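Side-chain contacts in aldehyde dehydrogenase (Bartonella henselae, PDB 3I44), which probably oxidises aldehydes to the corresponding carboxylic acids with a nicotinamide dinucleotide cofactor, as members of the aldehyde dehydrogenase family do: residues N122-T127 / F296-Q301; T108-M111 / P116-M119. The protein carries 1 engineered substitution. All blocks are in the same frame, centred on the assembly; numbering follows the deposited sequence.

Overall arrangement
From the N terminus, contact 2 (108-111 with 116-119) comes first: it closes the tight turn between helix 102-113 and the start of helix 117-141. Contact 1 begins one turn further along helix 117-141, at 122-127, and closes a far longer loop, running through 168 residues of helices and strands to the loop 296-301 that follows helix 287-296. The two contacts are therefore in series, neither enclosing the other, with centres about 9 Å apart. Met119 joins them: its CE atom lies 3.4 Å from Tyr297 CZ. Contact 2 joins helix 102-113 to helix 117-141, and contact 1 ties the latter to the loop between helix 287-296 and strand 308-312.

Contact 1: N122-T127 / F296-Q301; sequences NAQTAT and FYNSGQ
Tyr297 and Asn298 reach from the loop 296-301 to Ala123 and Gln124 on the helix, where a wider pi-type turn interrupts the regular winding. With CG anti to the backbone N (chi1 -168°), the Tyr297 side chain runs from CB straight out to the helix. Met119 CE lies over one face of the ring at its CZ end. At the edge, CZ is 4.3 Å from Ala123 CB, the methyl sitting near the ring plane. The hydroxyl meets the same methyl more closely, OH to Ala123 CB being 3.0 Å, short enough to be doubtful in detail. Beyond it, in the plane of the ring, a water stands 2.6 Å from Tyr297 OH and donates to Asn122 OD1 at 2.7 Å, bridging the two side chains.

The Gln124 chain, bent at chi2 (-85°), meets Asn298 at about a right angle, the amide planes well turned from each other, and brings NE2 to 3.2 Å from Asn298 OD1. This hydrogen bond is weak, bent to 130° at the hydrogen; the stronger partner of NE2 is Asn172 O, which also accepts from Asn298 ND2. Asn298 is held further by reciprocal bonds with Gln301: ND2 of Asn298 to O of Gln301 at 3.0 Å, and NE2 of Gln301 back to O of Asn298 at 3.1 Å. Both donors stand above the carbonyl planes. Asn172 belongs to the Trp-Asn-Trp-Pro loop, whose asparagine lines the oxyanion hole in related enzymes, and 296-301 ends with the Gly-Gln that opens the Gly-Gln-x-Cys motif carrying the family's nucleophile, consistent with a place in the active-site framework.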
ATOM      1  N   ASN A 122      -3.358 -30.420  14.680  1.00 23.56           N
ATOM      2  CA  ASN A 122      -1.914 -30.263  14.471  1.00 23.89           C
ATOM      3  C   ASN A 122      -1.504 -29.240  13.392  1.00 23.68           C
ATOM      4  O   ASN A 122      -0.332 -28.930  13.266  1.00 22.77           O
ATOM      5  CB  ASN A 122      -1.217 -31.612  14.234  1.00 25.17           C
ATOM      6  CG  ASN A 122      -1.573 -32.257  12.906  1.00 29.77           C
ATOM      7  OD1 ASN A 122      -1.698 -31.582  11.852  1.00 34.05           O
ATOM      8  ND2 ASN A 122      -1.685 -33.605  12.924  1.00 34.49           N
ATOM      9  N   ALA A 123      -2.460 -28.730  12.621  1.00 21.90           N
ATOM     10  CA  ALA A 123      -2.167 -27.738  11.602  1.00 21.95           C
ATOM     11  C   ALA A 123      -3.122 -26.560  11.729  1.00 21.34           C
ATOM     12  O   ALA A 123      -2.678 -25.461  11.981  1.00 21.75           O
ATOM     13  CB  ALA A 123      -2.210 -28.357  10.228  1.00 20.88           C
ATOM     14  N   GLN A 124      -4.436 -26.779  11.622  1.00 22.18           N
ATOM     15  CA  GLN A 124      -5.386 -25.639  11.705  1.00 21.30           C
ATOM     16  C   GLN A 124      -5.214 -24.876  13.034  1.00 22.35           C
ATOM     17  O   GLN A 124      -5.135 -23.642  13.047  1.00 23.62           O
ATOM     18  CB  GLN A 124      -6.832 -26.097  11.500  1.00 20.69           C
ATOM     19  CG  GLN A 124      -7.153 -26.592  10.072  1.00 19.56           C
ATOM     20  CD  GLN A 124      -7.524 -25.454   9.137  1.00 19.96           C
ATOM     21  OE1 GLN A 124      -7.564 -24.282   9.542  1.00 19.45           O
ATOM     22  NE2 GLN A 124      -7.784 -25.785   7.865  1.00 22.02           N
ATOM     23  N   THR A 125      -5.165 -25.598  14.150  1.00 21.76           N
ATOM     24  CA  THR A 125      -5.077 -24.945  15.436  1.00 21.04           C
ATOM     25  C   THR A 125      -3.617 -24.594  15.796  1.00 21.33           C
ATOM     26  O   THR A 125      -3.337 -23.478  16.169  1.00 21.03           O
ATOM     27  CB  THR A 125      -5.739 -25.771  16.547  1.00 22.07           C
ATOM     28  OG1 THR A 125      -7.121 -26.004  16.210  1.00 20.05           O
ATOM     29  CG2 THR A 125      -5.645 -25.014  17.890  1.00 19.75           C
ATOM     30  N   ALA A 126      -2.700 -25.520  15.615  1.00 21.40           N
ATOM     31  CA  ALA A 126      -1.295 -25.287  15.925  1.00 22.18           C
ATOM     32  C   ALA A 126      -0.648 -24.134  15.152  1.00 22.98           C
ATOM     33  O   ALA A 126       0.201 -23.484  15.711  1.00 22.82           O
ATOM     34  CB  ALA A 126      -0.464 -26.599  15.688  1.00 21.98           C
ATOM     35  N   THR A 127      -1.021 -23.874  13.887  1.00 23.72           N
ATOM     36  CA  THR A 127      -0.442 -22.725  13.183  1.00 24.88           C
ATOM     37  C   THR A 127      -0.790 -21.400  13.882  1.00 24.34           C
ATOM     38  O   THR A 127       0.036 -20.494  13.932  1.00 23.41           O
ATOM     39  CB  THR A 127      -0.775 -22.681  11.663  1.00 26.21           C
ATOM     40  OG1 THR A 127      -2.206 -22.618  11.442  1.00 30.55           O
ATOM     41  CG2 THR A 127      -0.197 -23.902  11.019  1.00 26.63           C
ATOM     42  N   PHE A 296      -3.374 -31.873  -2.424  1.00 22.81           N
ATOM     43  CA  PHE A 296      -4.629 -32.350  -1.858  1.00 22.81           C
ATOM     44  C   PHE A 296      -4.833 -31.974  -0.394  1.00 22.74           C
ATOM     45  O   PHE A 296      -5.947 -32.111   0.135  1.00 22.76           O
ATOM     46  CB  PHE A 296      -4.751 -33.873  -2.000  1.00 22.95           C
ATOM     47  CG  PHE A 296      -4.670 -34.378  -3.454  1.00 23.02           C
ATOM     48  CD1 PHE A 296      -5.153 -33.611  -4.519  1.00 23.77           C
ATOM     49  CD2 PHE A 296      -4.106 -35.621  -3.728  1.00 22.38           C
ATOM     50  CE1 PHE A 296      -5.060 -34.082  -5.853  1.00 24.39           C
ATOM     51  CE2 PHE A 296      -4.043 -36.122  -5.055  1.00 23.65           C
ATOM     52  CZ  PHE A 296      -4.492 -35.335  -6.112  1.00 23.25           C
ATOM     53  N   TYR A 297      -3.774 -31.521   0.263  1.00 21.64           N
ATOM     54  CA  TYR A 297      -3.845 -31.169   1.675  1.00 21.77           C
ATOM     55  C   TYR A 297      -4.913 -30.104   1.891  1.00 21.00           C
ATOM     56  O   TYR A 297      -5.066 -29.162   1.080  1.00 22.06           O
ATOM     57  CB  TYR A 297      -2.472 -30.671   2.155  1.00 21.61           C
ATOM     58  CG  TYR A 297      -2.330 -30.533   3.649  1.00 22.21           C
ATOM     59  CD1 TYR A 297      -2.404 -31.629   4.480  1.00 25.85           C
ATOM     60  CD2 TYR A 297      -2.099 -29.300   4.220  1.00 24.25           C
ATOM     61  CE1 TYR A 297      -2.267 -31.492   5.881  1.00 28.01           C
ATOM     62  CE2 TYR A 297      -1.959 -29.141   5.577  1.00 26.90           C
ATOM     63  CZ  TYR A 297      -2.017 -30.236   6.411  1.00 28.21           C
ATOM     64  OH  TYR A 297      -1.856 -30.037   7.776  1.00 31.83           O
ATOM     65  N   ASN A 298      -5.638 -30.231   2.986  1.00 21.20           N
ATOM     66  CA  ASN A 298      -6.809 -29.365   3.259  1.00 20.91           C
ATOM     67  C   ASN A 298      -7.800 -29.379   2.080  1.00 21.17           C
ATOM     68  O   ASN A 298      -8.501 -28.388   1.822  1.00 22.21           O
ATOM     69  CB  ASN A 298      -6.355 -27.932   3.549  1.00 20.77           C
ATOM     70  CG  ASN A 298      -7.333 -27.160   4.423  1.00 20.24           C
ATOM     71  OD1 ASN A 298      -7.952 -27.718   5.350  1.00 19.87           O
ATOM     72  ND2 ASN A 298      -7.450 -25.864   4.160  1.00 18.21           N
ATOM     73  N   SER A 299      -7.845 -30.513   1.386  1.00 21.15           N
ATOM     74  CA  SER A 299      -8.687 -30.730   0.210  1.00 20.71           C
ATOM     75  C   SER A 299      -8.468 -29.658  -0.853  1.00 21.52           C
ATOM     76  O   SER A 299      -9.385 -29.309  -1.604  1.00 21.92           O
ATOM     77  CB  SER A 299     -10.152 -30.831   0.614  1.00 20.78           C
ATOM     78  OG  SER A 299     -10.308 -31.771   1.686  1.00 15.98           O
ATOM     79  N   GLY A 300      -7.225 -29.166  -0.931  1.00 20.80           N
ATOM     80  CA  GLY A 300      -6.842 -28.189  -1.924  1.00 20.38           C
ATOM     81  C   GLY A 300      -7.235 -26.767  -1.595  1.00 20.66           C
ATOM     82  O   GLY A 300      -7.080 -25.858  -2.448  1.00 21.80           O
ATOM     83  N   GLN A 301      -7.721 -26.543  -0.379  1.00 19.59           N
ATOM     84  CA  GLN A 301      -8.321 -25.235  -0.019  1.00 19.71           C
ATOM     85  C   GLN A 301      -7.271 -24.373   0.661  1.00 19.76           C
ATOM     86  O   GLN A 301      -7.396 -24.036   1.838  1.00 19.66           O
ATOM     87  CB  GLN A 301      -9.534 -25.439   0.910  1.00 19.69           C
ATOM     88  CG  GLN A 301     -10.584 -26.354   0.259  1.00 21.14           C
ATOM     89  CD  GLN A 301     -11.722 -26.737   1.153  1.00 21.39           C
ATOM     90  OE1 GLN A 301     -12.873 -26.459   0.818  1.00 20.44           O
ATOM     91  NE2 GLN A 301     -11.421 -27.420   2.284  1.00 18.75           N
TER
HETATM   92  O   HOH W   1      -1.394 -32.133   9.220  1.00 29.97           O

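Contact 2: T108-M111 / P116-M119; sequences TISM and PIDM
Ser110 faces Ile117 where the two helices come together, Ser110 CA and Ile117 CA being 5.6 Å apart, and the two side chains meet as a short polar arm laid beside a branched apolar one. Ser110 directs its CB toward the 116-119 segment. The CB of Ile117 is set off to one side of the facing helix, and contact depends on how the chain then turns. CG1 lies anti to the backbone N (chi1 -170°), and a chi2 of 70° folds CD1 back until it rests 4.0 Å from Ser110 CB. This methyl-to-methylene touch is apolar packing. The serine hydroxyl, likewise anti to its own N (chi1 -172°), lies nearer the backbone: OG is 3.8 Å from Ile117 N, too long for a bond, and 4.3 Å from Pro116 C. Its hydrogen bond goes instead to Ala115 O, in the turn just before the second segment, which gives this buried hydroxyl a partner and links the first helix to the turn. Pro116 occupies the N-cap position of helix 117-141.

The pair thus stitches together the base of a helical hairpin, made by helix 102-113 and helix 117-141. Ile109 extends the packing to Gln124 and Thr125 on the second helix, whereas Thr108 and Met111 lean on Leu202 of helix 202-213. At the start of the second helix, Asp118 OD2 accepts a hydrogen bond from Gly339 N, which joins the hairpin to the loop preceding helix 348-363.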
ATOM      1  N   THR A 108     -14.121 -27.450  16.814  1.00 21.25           N
ATOM      2  CA  THR A 108     -14.942 -26.390  16.228  1.00 21.06           C
ATOM      3  C   THR A 108     -14.579 -26.204  14.745  1.00 21.52           C
ATOM      4  O   THR A 108     -15.451 -26.192  13.862  1.00 21.23           O
ATOM      5  CB  THR A 108     -14.765 -25.111  16.968  1.00 21.60           C
ATOM      6  OG1 THR A 108     -15.106 -25.299  18.344  1.00 22.58           O
ATOM      7  CG2 THR A 108     -15.620 -23.982  16.379  1.00 22.23           C
ATOM      8  N   ILE A 109     -13.281 -26.116  14.464  1.00 21.04           N
ATOM      9  CA  ILE A 109     -12.828 -25.959  13.085  1.00 20.33           C
ATOM     10  C   ILE A 109     -13.222 -27.150  12.225  1.00 21.39           C
ATOM     11  O   ILE A 109     -13.775 -26.974  11.132  1.00 21.96           O
ATOM     12  CB  ILE A 109     -11.314 -25.717  13.000  1.00 20.28           C
ATOM     13  CG1 ILE A 109     -10.981 -24.337  13.623  1.00 20.91           C
ATOM     14  CG2 ILE A 109     -10.855 -25.857  11.526  1.00 17.68           C
ATOM     15  CD1 ILE A 109      -9.446 -24.009  13.763  1.00 20.19           C
ATOM     16  N   SER A 110     -12.944 -28.361  12.727  1.00 21.70           N
ATOM     17  CA  SER A 110     -13.319 -29.598  12.032  1.00 22.08           C
ATOM     18  C   SER A 110     -14.816 -29.589  11.677  1.00 22.23           C
ATOM     19  O   SER A 110     -15.203 -29.809  10.518  1.00 20.99           O
ATOM     20  CB  SER A 110     -13.006 -30.809  12.919  1.00 22.05           C
ATOM     21  OG  SER A 110     -13.175 -32.013  12.219  1.00 21.64           O
ATOM     22  N   MET A 111     -15.639 -29.304  12.675  1.00 22.95           N
ATOM     23  CA  MET A 111     -17.095 -29.283  12.482  1.00 24.29           C
ATOM     24  C   MET A 111     -17.597 -28.275  11.457  1.00 24.26           C
ATOM     25  O   MET A 111     -18.410 -28.627  10.614  1.00 24.50           O
ATOM     26  CB  MET A 111     -17.809 -29.013  13.816  1.00 25.36           C
ATOM     27  CG  MET A 111     -19.312 -28.849  13.683  1.00 27.83           C
ATOM     28  SD  MET A 111     -20.129 -28.817  15.312  1.00 33.52           S
ATOM     29  CE  MET A 111     -19.933 -27.133  15.805  1.00 31.74           C
ATOM     30  N   PRO A 116     -10.253 -32.698   8.699  1.00 22.94           N
ATOM     31  CA  PRO A 116     -10.125 -33.900   9.523  1.00 23.22           C
ATOM     32  C   PRO A 116      -9.448 -33.597  10.864  1.00 23.43           C
ATOM     33  O   PRO A 116      -8.464 -32.879  10.896  1.00 23.17           O
ATOM     34  CB  PRO A 116      -9.269 -34.835   8.683  1.00 23.29           C
ATOM     35  CG  PRO A 116      -9.555 -34.396   7.239  1.00 24.67           C
ATOM     36  CD  PRO A 116      -9.729 -32.896   7.336  1.00 24.23           C
ATOM     37  N   ILE A 117     -10.020 -34.111  11.940  1.00 23.28           N
ATOM     38  CA  ILE A 117      -9.702 -33.714  13.303  1.00 24.10           C
ATOM     39  C   ILE A 117      -8.215 -33.763  13.686  1.00 24.70           C
ATOM     40  O   ILE A 117      -7.748 -32.887  14.419  1.00 24.73           O
ATOM     41  CB  ILE A 117     -10.582 -34.512  14.322  1.00 24.85           C
ATOM     42  CG1 ILE A 117     -10.457 -33.957  15.742  1.00 25.10           C
ATOM     43  CG2 ILE A 117     -10.263 -35.994  14.271  1.00 25.06           C
ATOM     44  CD1 ILE A 117     -11.104 -32.588  15.951  1.00 25.96           C
ATOM     45  N   ASP A 118      -7.454 -34.738  13.198  1.00 24.86           N
ATOM     46  CA  ASP A 118      -6.025 -34.755  13.533  1.00 24.62           C
ATOM     47  C   ASP A 118      -5.360 -33.486  13.008  1.00 23.79           C
ATOM     48  O   ASP A 118      -4.674 -32.777  13.765  1.00 24.06           O
ATOM     49  CB  ASP A 118      -5.306 -35.968  12.943  1.00 24.31           C
ATOM     50  CG  ASP A 118      -5.725 -37.277  13.584  1.00 26.75           C
ATOM     51  OD1 ASP A 118      -6.329 -37.249  14.688  1.00 26.81           O
ATOM     52  OD2 ASP A 118      -5.443 -38.328  12.949  1.00 25.43           O
ATOM     53  N   MET A 119      -5.577 -33.191  11.725  1.00 22.58           N
ATOM     54  CA  MET A 119      -4.979 -32.003  11.118  1.00 22.03           C
ATOM     55  C   MET A 119      -5.683 -30.728  11.584  1.00 21.34           C
ATOM     56  O   MET A 119      -5.065 -29.676  11.585  1.00 20.10           O
ATOM     57  CB  MET A 119      -4.840 -32.099   9.598  1.00 22.03           C
ATOM     58  CG  MET A 119      -6.130 -31.854   8.748  1.00 24.00           C
ATOM     59  SD  MET A 119      -6.611 -30.135   8.461  1.00 24.69           S
ATOM     60  CE  MET A 119      -5.283 -29.636   7.339  1.00 21.03           C
TER